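Local coordinates for protein short-chain-enoyl-CoA hydratase (Clostridium acetobutylicum, PDB 5Z7R) that catalyses the reversible hydration of crotonyl-CoA, a short-chain enoyl-CoA, to the (3S)-3-hydroxyacyl-CoA, and also accepts hexenoyl-CoA but not higher analogs, at residues Phe82-Glu94 and Ile139-Arg151. Numbering follows the deposited sequence.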
loop_
_atom_site.group_PDB
_atom_site.type_symbol
_atom_site.label_atom_id
_atom_site.label_comp_id
_atom_site.label_asym_id
_atom_site.label_seq_id
_atom_site.Cartn_x
_atom_site.Cartn_y
_atom_site.Cartn_z
ATOM N N PHE A 82 19.526 12.918 12.977
ATOM C CA PHE A 82 19.060 12.611 14.327
ATOM C C PHE A 82 17.751 11.787 14.265
ATOM O O PHE A 82 17.691 10.640 14.768
ATOM C CB PHE A 82 18.834 13.913 15.071
ATOM C CG PHE A 82 18.695 13.759 16.554
ATOM C CD1 PHE A 82 19.676 13.115 17.295
ATOM C CD2 PHE A 82 17.603 14.297 17.221
ATOM C CE1 PHE A 82 19.560 12.991 18.678
ATOM C CE2 PHE A 82 17.479 14.166 18.599
ATOM C CZ PHE A 82 18.466 13.519 19.330
ATOM N N GLY A 83 16.743 12.347 13.591
ATOM C CA GLY A 83 15.454 11.671 13.403
ATOM C C GLY A 83 15.590 10.249 12.946
ATOM O O GLY A 83 14.990 9.342 13.525
ATOM N N ILE A 84 16.396 10.028 11.914
ATOM C CA ILE A 84 16.590 8.687 11.362
ATOM C C ILE A 84 17.222 7.755 12.397
ATOM O O ILE A 84 16.876 6.580 12.494
ATOM C CB ILE A 84 17.454 8.729 10.046
ATOM C CG1 ILE A 84 16.624 9.303 8.896
ATOM C CG2 ILE A 84 17.980 7.351 9.646
ATOM C CD1 ILE A 84 17.398 9.617 7.628
ATOM N N LEU A 85 18.177 8.261 13.163
ATOM C CA LEU A 85 18.917 7.384 14.087
ATOM C C LEU A 85 18.046 6.959 15.266
ATOM O O LEU A 85 18.023 5.792 15.621
ATOM C CB LEU A 85 20.210 8.050 14.551
ATOM C CG LEU A 85 21.227 8.275 13.410
ATOM C CD1 LEU A 85 22.563 8.785 13.956
ATOM C CD2 LEU A 85 21.415 7.028 12.530
ATOM N N GLY A 86 17.310 7.909 15.835
ATOM C CA GLY A 86 16.331 7.587 16.870
ATOM C C GLY A 86 15.365 6.530 16.373
ATOM O O GLY A 86 15.312 5.405 16.904
ATOM N N ASN A 87 14.629 6.890 15.312
ATOM C CA ASN A 87 13.695 5.961 14.648
ATOM C C ASN A 87 14.281 4.590 14.331
ATOM O O ASN A 87 13.604 3.546 14.442
ATOM C CB ASN A 87 13.166 6.594 13.369
ATOM C CG ASN A 87 11.923 7.381 13.607
ATOM O OD1 ASN A 87 10.912 6.818 14.007
ATOM N ND2 ASN A 87 11.976 8.679 13.375
ATOM N N LYS A 88 15.541 4.586 13.931
ATOM C CA LYS A 88 16.176 3.320 13.662
ATOM C C LYS A 88 16.271 2.487 14.957
ATOM O O LYS A 88 16.069 1.282 14.939
ATOM C CB LYS A 88 17.551 3.523 13.029
ATOM C CG LYS A 88 18.166 2.222 12.554
ATOM C CD LYS A 88 19.194 2.419 11.432
ATOM C CE LYS A 88 20.439 3.157 11.900
ATOM N NZ LYS A 88 20.973 2.625 13.194
ATOM N N VAL A 89 16.578 3.139 16.073
ATOM C CA VAL A 89 16.652 2.437 17.344
ATOM C C VAL A 89 15.254 1.945 17.760
ATOM O O VAL A 89 15.053 0.794 18.070
ATOM C CB VAL A 89 17.227 3.324 18.474
ATOM C CG1 VAL A 89 17.101 2.591 19.787
ATOM C CG2 VAL A 89 18.686 3.677 18.208
ATOM N N PHE A 90 14.293 2.843 17.754
ATOM C CA PHE A 90 12.898 2.481 18.095
ATOM C C PHE A 90 12.245 1.433 17.185
ATOM O O PHE A 90 11.500 0.586 17.650
ATOM C CB PHE A 90 12.085 3.749 18.091
ATOM C CG PHE A 90 12.395 4.647 19.236
ATOM C CD1 PHE A 90 13.522 4.421 20.040
ATOM C CD2 PHE A 90 11.556 5.703 19.540
ATOM C CE1 PHE A 90 13.813 5.257 21.088
ATOM C CE2 PHE A 90 11.843 6.542 20.599
ATOM C CZ PHE A 90 12.976 6.326 21.367
ATOM N N ARG A 91 12.549 1.480 15.891
ATOM C CA ARG A 91 12.037 0.495 14.943
ATOM C C ARG A 91 12.605 -0.870 15.224
ATOM O O ARG A 91 11.921 -1.886 15.009
ATOM C CB ARG A 91 12.386 0.897 13.509
ATOM C CG ARG A 91 11.909 -0.077 12.466
ATOM C CD ARG A 91 10.385 -0.181 12.529
ATOM N NE ARG A 91 9.867 -0.778 11.309
ATOM C CZ ARG A 91 8.821 -1.602 11.233
ATOM N NH1 ARG A 91 8.474 -2.094 10.040
ATOM N NH2 ARG A 91 8.112 -1.925 12.302
ATOM N N ARG A 92 13.850 -0.914 15.708
ATOM C CA ARG A 92 14.494 -2.195 16.009
ATOM C C ARG A 92 13.814 -2.854 17.207
ATOM O O ARG A 92 13.635 -4.086 17.241
ATOM C CB ARG A 92 15.974 -1.994 16.314
ATOM C CG ARG A 92 16.773 -3.298 16.437
ATOM C CD ARG A 92 18.234 -2.951 16.655
ATOM N NE ARG A 92 19.132 -4.103 16.776
ATOM C CZ ARG A 92 20.448 -3.971 16.925
ATOM N NH1 ARG A 92 20.982 -2.757 16.981
ATOM N NH2 ARG A 92 21.217 -5.036 17.047
ATOM N N LEU A 93 13.444 -2.017 18.170
ATOM C CA LEU A 93 12.680 -2.444 19.321
ATOM C C LEU A 93 11.291 -2.983 18.908
ATOM O O LEU A 93 10.850 -4.061 19.383
ATOM C CB LEU A 93 12.522 -1.279 20.294
ATOM C CG LEU A 93 11.925 -1.629 21.653
ATOM C CD1 LEU A 93 12.911 -2.435 22.495
ATOM C CD2 LEU A 93 11.555 -0.381 22.421
ATOM N N GLU A 94 10.632 -2.257 18.001
ATOM C CA GLU A 94 9.280 -2.634 17.538
ATOM C C GLU A 94 9.317 -3.978 16.872
ATOM O O GLU A 94 8.423 -4.801 17.086
ATOM C CB GLU A 94 8.760 -1.560 16.579
ATOM C CG GLU A 94 7.375 -1.756 16.014
ATOM C CD GLU A 94 6.941 -0.511 15.350
ATOM O OE1 GLU A 94 6.088 0.166 15.929
ATOM O OE2 GLU A 94 7.537 -0.130 14.302
ATOM N N ILE A 139 9.513 22.000 16.530
ATOM C CA ILE A 139 9.724 20.751 15.805
ATOM C C ILE A 139 8.497 19.832 15.788
ATOM O O ILE A 139 7.607 19.947 16.617
ATOM C CB ILE A 139 10.874 19.901 16.415
ATOM C CG1 ILE A 139 10.822 19.876 17.950
ATOM C CG2 ILE A 139 12.241 20.383 15.944
ATOM C CD1 ILE A 139 11.672 18.755 18.486
ATOM N N THR A 140 8.487 18.898 14.833
ATOM C CA THR A 140 7.535 17.796 14.826
ATOM C C THR A 140 8.131 16.721 15.702
ATOM O O THR A 140 9.315 16.742 15.957
ATOM C CB THR A 140 7.419 17.132 13.439
ATOM O OG1 THR A 140 8.630 16.423 13.147
ATOM C CG2 THR A 140 7.160 18.163 12.351
ATOM N N PRO A 141 7.314 15.760 16.115
ATOM C CA PRO A 141 7.880 14.556 16.663
ATOM C C PRO A 141 8.983 14.030 15.737
ATOM O O PRO A 141 8.857 14.137 14.535
ATOM C CB PRO A 141 6.669 13.615 16.736
ATOM C CG PRO A 141 5.508 14.562 16.997
ATOM C CD PRO A 141 5.834 15.791 16.219
ATOM N N GLY A 142 10.050 13.495 16.321
ATOM C CA GLY A 142 11.261 13.075 15.611
ATOM C C GLY A 142 11.609 11.609 15.746
ATOM O O GLY A 142 12.460 11.122 15.027
ATOM N N PHE A 143 10.950 10.871 16.627
ATOM C CA PHE A 143 11.249 9.432 16.794
ATOM C C PHE A 143 9.999 8.565 16.599
ATOM O O PHE A 143 9.829 7.538 17.274
ATOM C CB PHE A 143 11.833 9.124 18.192
ATOM C CG PHE A 143 13.087 9.882 18.552
ATOM C CD1 PHE A 143 13.999 10.319 17.589
ATOM C CD2 PHE A 143 13.400 10.089 19.887
ATOM C CE1 PHE A 143 15.155 10.993 17.942
ATOM C CE2 PHE A 143 14.572 10.749 20.255
ATOM C CZ PHE A 143 15.447 11.204 19.279
ATOM N N GLY A 144 9.132 8.977 15.677
ATOM C CA GLY A 144 8.036 8.145 15.224
ATOM C C GLY A 144 6.691 8.695 15.634
ATOM O O GLY A 144 5.671 8.230 15.172
ATOM N N GLY A 145 6.678 9.725 16.452
ATOM C CA GLY A 145 5.427 10.221 17.027
ATOM C C GLY A 145 4.307 10.432 16.025
ATOM O O GLY A 145 3.155 10.068 16.309
ATOM N N THR A 146 4.645 11.012 14.863
ATOM C CA THR A 146 3.674 11.424 13.845
ATOM C C THR A 146 3.041 10.221 13.193
ATOM O O THR A 146 2.039 10.344 12.512
ATOM C CB THR A 146 4.317 12.283 12.723
ATOM O OG1 THR A 146 5.277 11.528 11.961
ATOM C CG2 THR A 146 4.982 13.525 13.293
ATOM N N GLN A 147 3.638 9.054 13.386
ATOM C CA GLN A 147 3.157 7.856 12.757
ATOM C C GLN A 147 2.524 6.859 13.728
ATOM O O GLN A 147 1.489 6.234 13.409
ATOM C CB GLN A 147 4.313 7.154 12.047
ATOM C CG GLN A 147 4.906 7.917 10.886
ATOM C CD GLN A 147 3.855 8.613 10.034
ATOM O OE1 GLN A 147 2.914 7.977 9.545
ATOM N NE2 GLN A 147 4.010 9.932 9.860
ATOM N N ARG A 148 3.160 6.667 14.880
ATOM C CA ARG A 148 2.737 5.648 15.783
ATOM C C ARG A 148 1.454 6.104 16.560
ATOM O O ARG A 148 0.544 5.323 16.777
ATOM C CB ARG A 148 3.896 5.207 16.692
ATOM C CG ARG A 148 4.917 4.286 15.985
ATOM C CD ARG A 148 5.839 3.515 16.925
ATOM N NE ARG A 148 6.749 2.644 16.192
ATOM C CZ ARG A 148 7.979 3.011 15.777
ATOM N NH1 ARG A 148 8.446 4.208 16.047
ATOM N NH2 ARG A 148 8.735 2.196 15.069
ATOM N N LEU A 149 1.365 7.361 16.948
ATOM C CA LEU A 149 0.262 7.757 17.798
ATOM C C LEU A 149 -1.079 7.541 17.044
ATOM O O LEU A 149 -1.962 6.850 17.523
ATOM C CB LEU A 149 0.430 9.216 18.199
ATOM C CG LEU A 149 -0.521 9.738 19.267
ATOM C CD1 LEU A 149 -0.419 8.924 20.535
ATOM C CD2 LEU A 149 -0.208 11.178 19.573
ATOM N N SER A 150 -1.174 8.090 15.831
ATOM C CA SER A 150 -2.386 8.007 15.037
ATOM C C SER A 150 -2.729 6.556 14.750
ATOM O O SER A 150 -3.902 6.159 14.769
ATOM C CB SER A 150 -2.190 8.742 13.754
ATOM O OG SER A 150 -1.053 8.247 13.147
ATOM N N ARG A 151 -1.712 5.741 14.539
ATOM C CA ARG A 151 -1.946 4.304 14.363
ATOM C C ARG A 151 -2.500 3.654 15.609
ATOM O O ARG A 151 -3.232 2.696 15.502
ATOM C CB ARG A 151 -0.676 3.541 13.955
ATOM C CG ARG A 151 -0.332 3.637 12.483
ATOM C CD ARG A 151 1.097 3.185 12.186
ATOM N NE ARG A 151 1.331 3.114 10.730
ATOM C CZ ARG A 151 1.599 4.145 9.922
ATOM N NH1 ARG A 151 1.831 3.903 8.656
ATOM N NH2 ARG A 151 1.709 5.405 10.374
HETATM O O HOH W 1 10.879 4.359 14.746
#
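Two arginines grip OE2 of E94 from opposite faces of the carboxylate plane, R148 from the loop-helix segment 139-151 and R91 from the glutamate's own helix. R148 NH2 lies 2.7 Å from E94 OE2, while R148 NE meets E94 OE1 at 2.6 Å, a nearly straight bond (169° at the hydrogen). This side-on salt bridge keeps both oxygens close to the guanidinium plane, yet the nitrogens stand above the carboxylate plane. Extended from CG to NE, the R148 chain reaches between N87, F90, R91 and E94 as a knob into a hole. Sharing one carboxylate probably offsets the closeness of the two positive charges, and D223 of the second subunit forms a further salt bridge with R91. A water extends the polar link: it accepts from R148 NH1 at 2.8 Å and donates to both N87 O and N87 OD1.

Toward the N-terminal end of helix 76-95, the interface becomes aromatic. The ring of F143 turns an edge toward the face of F90 in an offset edge-to-face pair, and F90 CE2 packs on F143 CB at 3.5 Å. At the far end of the F143 ring, CZ touches F82 CE2 at 3.7 Å; with its CG anti to the backbone N (chi1 -165°), F82 extends its ring to this contact. Between F82 and F90, F143 CD1 lies 3.7 Å from G86 CA, where the helix presents no side chain.

F143 N and G145 N both donate to E114, the probable nucleophile, so this packing adjoins the probable active site of the crotonase fold. The axes of 145-151 and 82-94 run at 38° to each other. Helix 76-95 lies against helix 30-45 through V89 and L93, F90 also touches helix 111-117, and helix 145-153 packs against helix 155-164.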